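Side-chain contacts in pumilio homolog 23 (Arabidopsis thaliana, PDB 5WZJ), which recognises specific RNA sequences, including one in 18S rRNA, through its pumilio repeats and probably regulates translation and mRNA stability: residues N46-T51 with C81-N86; K109-H114 with E125-S130; R153-L158 with T206-G211. All coordinates share one frame; numbering follows the deposited sequence.

Contact 1 of 3, residues N46-T51 with C81-N86; sequences NALEET and CSFIRN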
loop_
_atom_site.group_PDB
_atom_site.type_symbol
_atom_site.label_atom_id
_atom_site.label_comp_id
_atom_site.label_asym_id
_atom_site.label_seq_id
_atom_site.Cartn_x
_atom_site.Cartn_y
_atom_site.Cartn_z
ATOM N N ASN A 46 -17.201 -25.951 -25.820
ATOM C CA ASN A 46 -16.880 -27.051 -26.729
ATOM C C ASN A 46 -15.375 -27.181 -26.922
ATOM O O ASN A 46 -14.835 -28.294 -26.953
ATOM C CB ASN A 46 -17.563 -26.842 -28.078
ATOM C CG ASN A 46 -19.074 -26.908 -27.982
ATOM O OD1 ASN A 46 -19.624 -27.386 -26.987
ATOM N ND2 ASN A 46 -19.753 -26.439 -29.025
ATOM N N ALA A 47 -14.680 -26.050 -27.065
ATOM C CA ALA A 47 -13.248 -26.117 -27.312
ATOM C C ALA A 47 -12.505 -26.673 -26.105
ATOM O O ALA A 47 -11.525 -27.407 -26.269
ATOM C CB ALA A 47 -12.719 -24.738 -27.708
ATOM N N LEU A 48 -12.966 -26.359 -24.890
ATOM C CA LEU A 48 -12.339 -26.936 -23.706
ATOM C C LEU A 48 -12.379 -28.460 -23.743
ATOM O O LEU A 48 -11.428 -29.118 -23.299
ATOM C CB LEU A 48 -13.010 -26.406 -22.439
ATOM C CG LEU A 48 -12.682 -24.955 -22.083
ATOM C CD1 LEU A 48 -13.454 -24.504 -20.842
ATOM C CD2 LEU A 48 -11.179 -24.783 -21.873
ATOM N N GLU A 49 -13.446 -29.039 -24.299
ATOM C CA GLU A 49 -13.518 -30.493 -24.399
ATOM C C GLU A 49 -12.367 -31.052 -25.220
ATOM O O GLU A 49 -11.905 -32.167 -24.960
ATOM C CB GLU A 49 -14.855 -30.925 -25.000
ATOM C CG GLU A 49 -16.031 -30.801 -24.042
ATOM C CD GLU A 49 -17.355 -31.217 -24.671
ATOM O OE1 GLU A 49 -17.345 -32.040 -25.616
ATOM O OE2 GLU A 49 -18.406 -30.714 -24.219
ATOM N N GLU A 50 -11.873 -30.289 -26.194
ATOM C CA GLU A 50 -10.758 -30.760 -27.005
ATOM C C GLU A 50 -9.436 -30.778 -26.249
ATOM O O GLU A 50 -8.435 -31.232 -26.811
ATOM C CB GLU A 50 -10.630 -29.900 -28.266
ATOM C CG GLU A 50 -11.842 -29.996 -29.157
ATOM C CD GLU A 50 -12.144 -31.434 -29.558
ATOM O OE1 GLU A 50 -11.193 -32.155 -29.949
ATOM O OE2 GLU A 50 -13.327 -31.841 -29.467
ATOM N N THR A 51 -9.392 -30.295 -25.008
ATOM C CA THR A 51 -8.181 -30.418 -24.211
ATOM C C THR A 51 -8.152 -31.681 -23.358
ATOM O O THR A 51 -7.136 -31.937 -22.705
ATOM C CB THR A 51 -8.004 -29.195 -23.292
ATOM O OG1 THR A 51 -9.036 -29.180 -22.297
ATOM C CG2 THR A 51 -8.054 -27.899 -24.093
ATOM N N CYS A 81 -15.589 -25.796 -14.518
ATOM C CA CYS A 81 -15.363 -26.765 -13.448
ATOM C C CYS A 81 -14.958 -28.119 -13.996
ATOM O O CYS A 81 -14.134 -28.820 -13.392
ATOM C CB CYS A 81 -16.616 -26.884 -12.577
ATOM S SG CYS A 81 -16.930 -25.368 -11.673
ATOM N N SER A 82 -15.520 -28.511 -15.138
ATOM C CA SER A 82 -15.110 -29.762 -15.763
ATOM C C SER A 82 -13.649 -29.704 -16.199
ATOM O O SER A 82 -12.913 -30.688 -16.057
ATOM C CB SER A 82 -16.023 -30.075 -16.951
ATOM O OG SER A 82 -17.377 -30.136 -16.543
ATOM N N PHE A 83 -13.208 -28.558 -16.726
ATOM C CA PHE A 83 -11.804 -28.423 -17.102
ATOM C C PHE A 83 -10.908 -28.535 -15.878
ATOM O O PHE A 83 -9.891 -29.234 -15.896
ATOM C CB PHE A 83 -11.540 -27.096 -17.811
ATOM C CG PHE A 83 -10.076 -26.842 -18.029
ATOM C CD1 PHE A 83 -9.434 -27.375 -19.134
ATOM C CD2 PHE A 83 -9.324 -26.134 -17.094
ATOM C CE1 PHE A 83 -8.086 -27.180 -19.325
ATOM C CE2 PHE A 83 -7.972 -25.939 -17.284
ATOM C CZ PHE A 83 -7.355 -26.458 -18.403
ATOM N N ILE A 84 -11.269 -27.829 -14.808
ATOM C CA ILE A 84 -10.491 -27.875 -13.575
ATOM C C ILE A 84 -10.444 -29.292 -13.020
ATOM O O ILE A 84 -9.382 -29.780 -12.607
ATOM C CB ILE A 84 -11.081 -26.888 -12.554
ATOM C CG1 ILE A 84 -10.878 -25.447 -13.042
ATOM C CG2 ILE A 84 -10.493 -27.145 -11.172
ATOM C CD1 ILE A 84 -11.536 -24.379 -12.142
ATOM N N ARG A 85 -11.593 -29.978 -13.007
ATOM C CA ARG A 85 -11.636 -31.342 -12.498
ATOM C C ARG A 85 -10.771 -32.269 -13.336
ATOM O O ARG A 85 -10.026 -33.095 -12.792
ATOM C CB ARG A 85 -13.083 -31.846 -12.460
ATOM C CG ARG A 85 -13.210 -33.342 -12.155
ATOM C CD ARG A 85 -14.656 -33.773 -11.886
ATOM N NE ARG A 85 -15.508 -33.647 -13.067
ATOM C CZ ARG A 85 -16.365 -32.647 -13.276
ATOM N NH1 ARG A 85 -16.497 -31.672 -12.378
ATOM N NH2 ARG A 85 -17.097 -32.625 -14.385
ATOM N N ASN A 86 -10.845 -32.140 -14.667
ATOM C CA ASN A 86 -10.079 -33.023 -15.543
ATOM C C ASN A 86 -8.591 -32.699 -15.538
ATOM O O ASN A 86 -7.780 -33.560 -15.881
ATOM C CB ASN A 86 -10.607 -32.949 -16.981
ATOM C CG ASN A 86 -11.966 -33.640 -17.148
ATOM O OD1 ASN A 86 -12.936 -33.045 -17.631
ATOM N ND2 ASN A 86 -12.033 -34.904 -16.752
#
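Phe83 reaches from helix 77-87 toward segment 46-51, where Leu48 and Thr51 meet it in two different ways. Its ring is carried out on a first torsion that sets CG opposite the backbone N (chi1 172°), and the Phe83 side chain crosses those of Leu48 and Thr51 at about a right angle. Thr51 comes to the rim of the ring: OG1 lies in the ring plane, 3.7 Å from Phe83 CD1 and just as near to CE1, and so faces the C-H edge instead of the pi cloud. Leu48 approaches obliquely, with only its CD2 methyl close, 4.2 Å from Phe83 CD1, in a looser apolar touch.

The threonine hydroxyl is turned toward its own backbone. With OG1 lodged between the backbone N and the carbonyl carbon (chi1 67°), it bends back onto the preceding turn and donates to Leu48 O at 2.6 Å, lying in the carbonyl plane with a C=O...O angle of 149°. The same oxygen takes the backbone N of Thr51 at 2.9 Å, so two donors from one residue grip it. Leu72 of helix 64-74 touches both Leu48 and Phe83, extending the apolar cluster, while Phe23 and Ile58 pack on Thr51.

A valine in place of Thr51 lacks the hydroxyl, and is likely to leave Leu48 O with only the backbone N as a donor from this residue and the ring edge without its polar neighbour. The chemistry is thus mixed: a buried hydroxyl spends its proton on the main chain and turns its oxygen to the weakly positive aromatic rim, which probably makes a polar atom tolerable where the other contact between the segments is hydrocarbon.

Contact 2 of 3, residues K109-H114 with E125-S130; sequences KSLATH and EEALHS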
loop_
_atom_site.group_PDB
_atom_site.type_symbol
_atom_site.label_atom_id
_atom_site.label_comp_id
_atom_site.label_asym_id
_atom_site.label_seq_id
_atom_site.Cartn_x
_atom_site.Cartn_y
_atom_site.Cartn_z
ATOM N N LYS A 109 -9.455 -16.793 -12.112
ATOM C CA LYS A 109 -10.189 -15.557 -12.363
ATOM C C LYS A 109 -11.594 -15.848 -12.856
ATOM O O LYS A 109 -12.547 -15.158 -12.482
ATOM C CB LYS A 109 -9.463 -14.701 -13.405
ATOM C CG LYS A 109 -8.148 -14.112 -12.966
ATOM C CD LYS A 109 -7.592 -13.247 -14.099
ATOM C CE LYS A 109 -6.239 -12.656 -13.749
ATOM N NZ LYS A 109 -5.675 -11.918 -14.927
ATOM N N SER A 110 -11.720 -16.849 -13.729
ATOM C CA SER A 110 -13.015 -17.241 -14.270
ATOM C C SER A 110 -13.936 -17.794 -13.181
ATOM O O SER A 110 -15.127 -17.468 -13.147
ATOM C CB SER A 110 -12.799 -18.270 -15.382
ATOM O OG SER A 110 -14.000 -18.596 -16.070
ATOM N N LEU A 111 -13.408 -18.646 -12.292
ATOM C CA LEU A 111 -14.180 -19.078 -11.125
ATOM C C LEU A 111 -14.630 -17.889 -10.297
ATOM O O LEU A 111 -15.772 -17.842 -9.824
ATOM C CB LEU A 111 -13.344 -19.996 -10.232
ATOM C CG LEU A 111 -13.346 -21.501 -10.332
ATOM C CD1 LEU A 111 -12.484 -22.040 -9.178
ATOM C CD2 LEU A 111 -14.764 -22.033 -10.271
ATOM N N ALA A 112 -13.721 -16.936 -10.083
ATOM C CA ALA A 112 -14.019 -15.773 -9.263
ATOM C C ALA A 112 -15.181 -14.951 -9.811
ATOM O O ALA A 112 -15.845 -14.250 -9.040
ATOM C CB ALA A 112 -12.778 -14.893 -9.142
ATOM N N THR A 113 -15.438 -14.996 -11.131
ATOM C CA THR A 113 -16.564 -14.232 -11.666
ATOM C C THR A 113 -17.911 -14.785 -11.204
ATOM O O THR A 113 -18.923 -14.094 -11.350
ATOM C CB THR A 113 -16.554 -14.183 -13.217
ATOM O OG1 THR A 113 -16.767 -15.491 -13.751
ATOM C CG2 THR A 113 -15.225 -13.626 -13.782
ATOM N N HIS A 114 -17.952 -16.002 -10.658
ATOM C CA HIS A 114 -19.199 -16.611 -10.205
ATOM C C HIS A 114 -19.417 -16.507 -8.697
ATOM O O HIS A 114 -20.446 -16.981 -8.197
ATOM C CB HIS A 114 -19.241 -18.076 -10.639
ATOM C CG HIS A 114 -19.149 -18.258 -12.121
ATOM N ND1 HIS A 114 -20.241 -18.132 -12.955
ATOM C CD2 HIS A 114 -18.090 -18.526 -12.923
ATOM C CE1 HIS A 114 -19.861 -18.333 -14.205
ATOM N NE2 HIS A 114 -18.561 -18.572 -14.213
ATOM N N GLU A 125 -16.811 -24.670 -4.787
ATOM C CA GLU A 125 -16.089 -25.324 -3.701
ATOM C C GLU A 125 -15.508 -26.658 -4.143
ATOM O O GLU A 125 -14.388 -27.006 -3.768
ATOM C CB GLU A 125 -17.007 -25.521 -2.491
ATOM C CG GLU A 125 -16.324 -26.182 -1.307
ATOM C CD GLU A 125 -17.311 -26.575 -0.230
ATOM O OE1 GLU A 125 -18.270 -27.314 -0.542
ATOM O OE2 GLU A 125 -17.142 -26.126 0.919
ATOM N N GLU A 126 -16.256 -27.422 -4.942
ATOM C CA GLU A 126 -15.743 -28.703 -5.417
ATOM C C GLU A 126 -14.546 -28.510 -6.353
ATOM O O GLU A 126 -13.579 -29.281 -6.297
ATOM C CB GLU A 126 -16.868 -29.474 -6.114
ATOM C CG GLU A 126 -16.455 -30.771 -6.786
ATOM C CD GLU A 126 -17.638 -31.465 -7.494
ATOM O OE1 GLU A 126 -18.459 -30.768 -8.142
ATOM O OE2 GLU A 126 -17.748 -32.708 -7.392
ATOM N N ALA A 127 -14.594 -27.499 -7.234
ATOM C CA ALA A 127 -13.447 -27.229 -8.102
ATOM C C ALA A 127 -12.227 -26.822 -7.281
ATOM O O ALA A 127 -11.114 -27.298 -7.529
ATOM C CB ALA A 127 -13.794 -26.141 -9.122
ATOM N N LEU A 128 -12.423 -25.955 -6.284
ATOM C CA LEU A 128 -11.320 -25.594 -5.399
ATOM C C LEU A 128 -10.783 -26.813 -4.656
ATOM O O LEU A 128 -9.566 -26.970 -4.502
ATOM C CB LEU A 128 -11.765 -24.518 -4.415
ATOM C CG LEU A 128 -12.142 -23.190 -5.068
ATOM C CD1 LEU A 128 -12.782 -22.282 -4.051
ATOM C CD2 LEU A 128 -10.907 -22.518 -5.669
ATOM N N HIS A 129 -11.667 -27.705 -4.204
ATOM C CA HIS A 129 -11.186 -28.876 -3.478
ATOM C C HIS A 129 -10.258 -29.724 -4.341
ATOM O O HIS A 129 -9.191 -30.155 -3.885
ATOM C CB HIS A 129 -12.351 -29.722 -2.965
ATOM C CG HIS A 129 -11.906 -30.923 -2.186
ATOM N ND1 HIS A 129 -11.395 -30.832 -0.907
ATOM C CD2 HIS A 129 -11.853 -32.235 -2.519
ATOM C CE1 HIS A 129 -11.077 -32.039 -0.474
ATOM N NE2 HIS A 129 -11.339 -32.907 -1.436
ATOM N N SER A 130 -10.637 -29.972 -5.600
ATOM C CA SER A 130 -9.791 -30.816 -6.440
ATOM C C SER A 130 -8.409 -30.187 -6.625
ATOM O O SER A 130 -7.393 -30.892 -6.617
ATOM C CB SER A 130 -10.474 -31.078 -7.789
ATOM O OG SER A 130 -10.672 -29.872 -8.498
#
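Ser110 O, in the residue just before the Leu111 that crosses to helix 121-137, is gripped twice by Thr113. The hydroxyl OG1 of Thr113 donates to Ser110 O at 2.6 Å, tilted 18° from the carbonyl plane, and the backbone N of Thr113 reaches the same oxygen at 3.2 Å. Both bonds stay within segment 109-114, close in sequence to Leu111.

Across the gap the contact is hydrocarbon alone. Leu111 points at the other helix and spends a single methyl, CD1, on it: 3.9 Å from Leu128 CD2 and 4.3 Å from Ala127 CB. With chi1 at -93°, well off a staggered value, this methyl reaches both partners. Leu128 starts out to one side of helix 121-137, but with CG opposite the carbonyl carbon (chi1 -64°) its CD2 end swings nearer, and the two leucines slide past each other in opposite directions. Leu158 of helix 146-160 touches both, and Leu80 of helix 77-87 packs on Leu111.

On the facing helix Ser130 OG donates to Ala127 O at 2.8 Å, again within its own turn. The hydroxyls of Thr113 and Ser130 are thus turned onto their own segments' backbones, while that of Ser110 bonds Leu72 O; what joins the two segments is dispersion between methyls, so their spacing depends on side-chain shape and not on any directional bond.

Contact 3 of 3, residues R153-L158 with T206-G211; sequences RRLLCL and TYLLSG. With nucleotides of chain B.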
loop_
_atom_site.group_PDB
_atom_site.type_symbol
_atom_site.label_atom_id
_atom_site.label_comp_id
_atom_site.label_asym_id
_atom_site.label_seq_id
_atom_site.Cartn_x
_atom_site.Cartn_y
_atom_site.Cartn_z
ATOM N N ARG A 153 -0.984 -17.529 -4.593
ATOM C CA ARG A 153 -1.530 -16.270 -4.088
ATOM C C ARG A 153 -2.953 -16.039 -4.587
ATOM O O ARG A 153 -3.854 -15.717 -3.803
ATOM C CB ARG A 153 -0.614 -15.109 -4.493
ATOM C CG ARG A 153 0.640 -15.025 -3.600
ATOM C CD ARG A 153 1.604 -13.931 -4.052
ATOM N NE ARG A 153 2.615 -14.445 -4.968
ATOM C CZ ARG A 153 3.501 -13.670 -5.587
ATOM N NH1 ARG A 153 3.474 -12.353 -5.397
ATOM N NH2 ARG A 153 4.402 -14.203 -6.394
ATOM N N ARG A 154 -3.172 -16.182 -5.898
ATOM C CA ARG A 154 -4.520 -16.001 -6.436
ATOM C C ARG A 154 -5.480 -17.026 -5.847
ATOM O O ARG A 154 -6.596 -16.679 -5.439
ATOM C CB ARG A 154 -4.510 -16.079 -7.967
ATOM C CG ARG A 154 -5.901 -15.836 -8.598
ATOM C CD ARG A 154 -5.827 -15.647 -10.128
ATOM N NE ARG A 154 -4.932 -14.560 -10.515
ATOM C CZ ARG A 154 -5.266 -13.272 -10.480
ATOM N NH1 ARG A 154 -6.471 -12.910 -10.071
ATOM N NH2 ARG A 154 -4.390 -12.344 -10.832
ATOM N N LEU A 155 -5.041 -18.284 -5.745
ATOM C CA LEU A 155 -5.899 -19.335 -5.189
ATOM C C LEU A 155 -6.266 -19.060 -3.734
ATOM O O LEU A 155 -7.418 -19.264 -3.334
ATOM C CB LEU A 155 -5.204 -20.687 -5.303
ATOM C CG LEU A 155 -5.939 -21.856 -4.667
ATOM C CD1 LEU A 155 -7.291 -22.081 -5.366
ATOM C CD2 LEU A 155 -5.061 -23.105 -4.732
ATOM N N LEU A 156 -5.289 -18.646 -2.916
ATOM C CA LEU A 156 -5.581 -18.250 -1.542
ATOM C C LEU A 156 -6.625 -17.141 -1.511
ATOM O O LEU A 156 -7.575 -17.195 -0.725
ATOM C CB LEU A 156 -4.296 -17.792 -0.837
ATOM C CG LEU A 156 -3.283 -18.890 -0.480
ATOM C CD1 LEU A 156 -1.892 -18.285 -0.292
ATOM C CD2 LEU A 156 -3.714 -19.634 0.776
ATOM N N CYS A 157 -6.453 -16.115 -2.356
ATOM C CA CYS A 157 -7.410 -15.010 -2.394
ATOM C C CYS A 157 -8.805 -15.504 -2.757
ATOM O O CYS A 157 -9.798 -15.093 -2.144
ATOM C CB CYS A 157 -6.952 -13.935 -3.389
ATOM S SG CYS A 157 -5.553 -12.933 -2.844
ATOM N N LEU A 158 -8.896 -16.393 -3.745
ATOM C CA LEU A 158 -10.193 -16.930 -4.139
ATOM C C LEU A 158 -10.855 -17.696 -2.992
ATOM O O LEU A 158 -12.067 -17.573 -2.778
ATOM C CB LEU A 158 -10.025 -17.831 -5.362
ATOM C CG LEU A 158 -11.302 -18.429 -5.948
ATOM C CD1 LEU A 158 -12.323 -17.336 -6.164
ATOM C CD2 LEU A 158 -11.005 -19.165 -7.259
ATOM N N THR A 206 -8.517 -22.645 5.108
ATOM C CA THR A 206 -7.818 -23.260 6.240
ATOM C C THR A 206 -7.115 -24.540 5.815
ATOM O O THR A 206 -5.944 -24.760 6.145
ATOM C CB THR A 206 -8.816 -23.530 7.376
ATOM O OG1 THR A 206 -9.357 -22.278 7.829
ATOM C CG2 THR A 206 -8.138 -24.252 8.549
ATOM N N TYR A 207 -7.814 -25.385 5.054
ATOM C CA TYR A 207 -7.247 -26.650 4.602
ATOM C C TYR A 207 -6.036 -26.422 3.707
ATOM O O TYR A 207 -4.998 -27.074 3.877
ATOM C CB TYR A 207 -8.325 -27.449 3.863
ATOM C CG TYR A 207 -7.830 -28.599 3.009
ATOM C CD1 TYR A 207 -7.351 -29.767 3.594
ATOM C CD2 TYR A 207 -7.888 -28.538 1.611
ATOM C CE1 TYR A 207 -6.908 -30.838 2.810
ATOM C CE2 TYR A 207 -7.442 -29.601 0.812
ATOM C CZ TYR A 207 -6.959 -30.752 1.427
ATOM O OH TYR A 207 -6.534 -31.824 0.671
ATOM N N LEU A 208 -6.155 -25.509 2.735
ATOM C CA LEU A 208 -5.036 -25.238 1.836
ATOM C C LEU A 208 -3.837 -24.706 2.613
ATOM O O LEU A 208 -2.720 -25.222 2.487
ATOM C CB LEU A 208 -5.462 -24.242 0.747
ATOM C CG LEU A 208 -4.322 -23.668 -0.099
ATOM C CD1 LEU A 208 -3.567 -24.792 -0.854
ATOM C CD2 LEU A 208 -4.882 -22.620 -1.075
ATOM N N LEU A 209 -4.064 -23.689 3.450
ATOM C CA LEU A 209 -2.968 -23.072 4.189
ATOM C C LEU A 209 -2.314 -24.060 5.151
ATOM O O LEU A 209 -1.086 -24.093 5.265
ATOM C CB LEU A 209 -3.461 -21.824 4.940
ATOM C CG LEU A 209 -2.410 -21.063 5.771
ATOM C CD1 LEU A 209 -1.207 -20.707 4.916
ATOM C CD2 LEU A 209 -2.995 -19.793 6.438
ATOM N N SER A 210 -3.104 -24.896 5.836
ATOM C CA SER A 210 -2.487 -25.894 6.712
ATOM C C SER A 210 -1.590 -26.847 5.925
ATOM O O SER A 210 -0.526 -27.253 6.412
ATOM C CB SER A 210 -3.553 -26.673 7.486
ATOM O OG SER A 210 -4.157 -25.819 8.456
ATOM N N GLY A 211 -1.995 -27.211 4.708
ATOM C CA GLY A 211 -1.110 -28.003 3.864
ATOM C C GLY A 211 0.175 -27.272 3.507
ATOM O O GLY A 211 1.252 -27.874 3.458
ATOM P P C B 9 11.935 -7.049 -8.665
ATOM O OP1 C B 9 12.930 -6.949 -9.762
ATOM O OP2 C B 9 10.968 -5.941 -8.448
ATOM O "O5'" C B 9 11.037 -8.356 -8.887
ATOM C "C5'" C B 9 11.604 -9.647 -9.089
ATOM C "C4'" C B 9 10.506 -10.666 -9.284
ATOM O "O4'" C B 9 9.737 -10.787 -8.072
ATOM C "C3'" C B 9 9.501 -10.330 -10.389
ATOM O "O3'" C B 9 9.842 -11.052 -11.557
ATOM C "C2'" C B 9 8.125 -10.738 -9.836
ATOM O "O2'" C B 9 7.616 -11.888 -10.504
ATOM C "C1'" C B 9 8.402 -11.082 -8.362
ATOM N N1 C B 9 7.528 -10.358 -7.417
ATOM C C2 C B 9 6.376 -11.030 -7.034
ATOM O O2 C B 9 6.199 -12.165 -7.519
ATOM N N3 C B 9 5.519 -10.436 -6.163
ATOM C C4 C B 9 5.785 -9.216 -5.698
ATOM N N4 C B 9 4.917 -8.657 -4.850
ATOM C C5 C B 9 6.972 -8.507 -6.083
ATOM C C6 C B 9 7.812 -9.106 -6.940
#
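Leu208 extends from helix 202-213 with its CG placed opposite the backbone N (chi1 169°), which carries its CD2 methyl into the angle between two leucines of helix 146-160. Leu155 crosses it at a slant, bringing its own CD2 to 3.7 Å from Leu208 CD2. Leu156 adopts the other helical choice, CG opposite the carbonyl carbon. Although its CB sets off to one side, the turn brings CD2 across at roughly a right angle, also 3.7 Å from Leu208 CD2. One methyl is thus wedged against two successive side chains. Leu128 of helix 121-137 packs on Leu155, and Leu239 of helix 227-239 on Leu156, so the cluster continues into the neighbouring helices.

On another flank of helix 146-160, Arg153 serves the RNA. It presents the edge of the guanidinium to C9 of chain B, with the base carbon C2 in the guanidinium plane. Two nearly straight bonds form a fork: Arg153 NH1 donates to N3 of C9 at 2.9 Å (161°), and Arg153 NH2 to O2 of C9, also at 2.9 Å (167°). The group has further partners, Ser149 O for NE and Tyr170 O for NH1, which probably help to fix its rotation. Reading N3 as an acceptor is consistent with a preference for cytosine over uracil, whose N3 carries a hydrogen.

Leucines pack one helix on the next while an arginine of the same helix reads the Watson-Crick edge of a base; this division of labour is that of pumilio repeats, which pack together into a right-handed superhelix with RNA bound along its inner face.

In the fold
All three contacts are buried, and they follow one another along the superhelix, contact 1 lying farthest from the centre of the chain and contact 3 nearest. Ile84 joins contact 1 to contact 2 by packing on Leu111, and Leu158 joins contact 2 to contact 3, so helices 77-87, 100-112, 121-137 and 146-160 pack together; contacts 1 and 3 do not touch. Contact 1 alone brings a hydroxyl to the interface, against an aromatic edge, whereas contacts 2 and 3 meet through aliphatic side chains. Contact 3 differs in that one of its segments also binds RNA directly; contacts 1 and 2 stay about 12 and 8 Å from it at their nearest atoms.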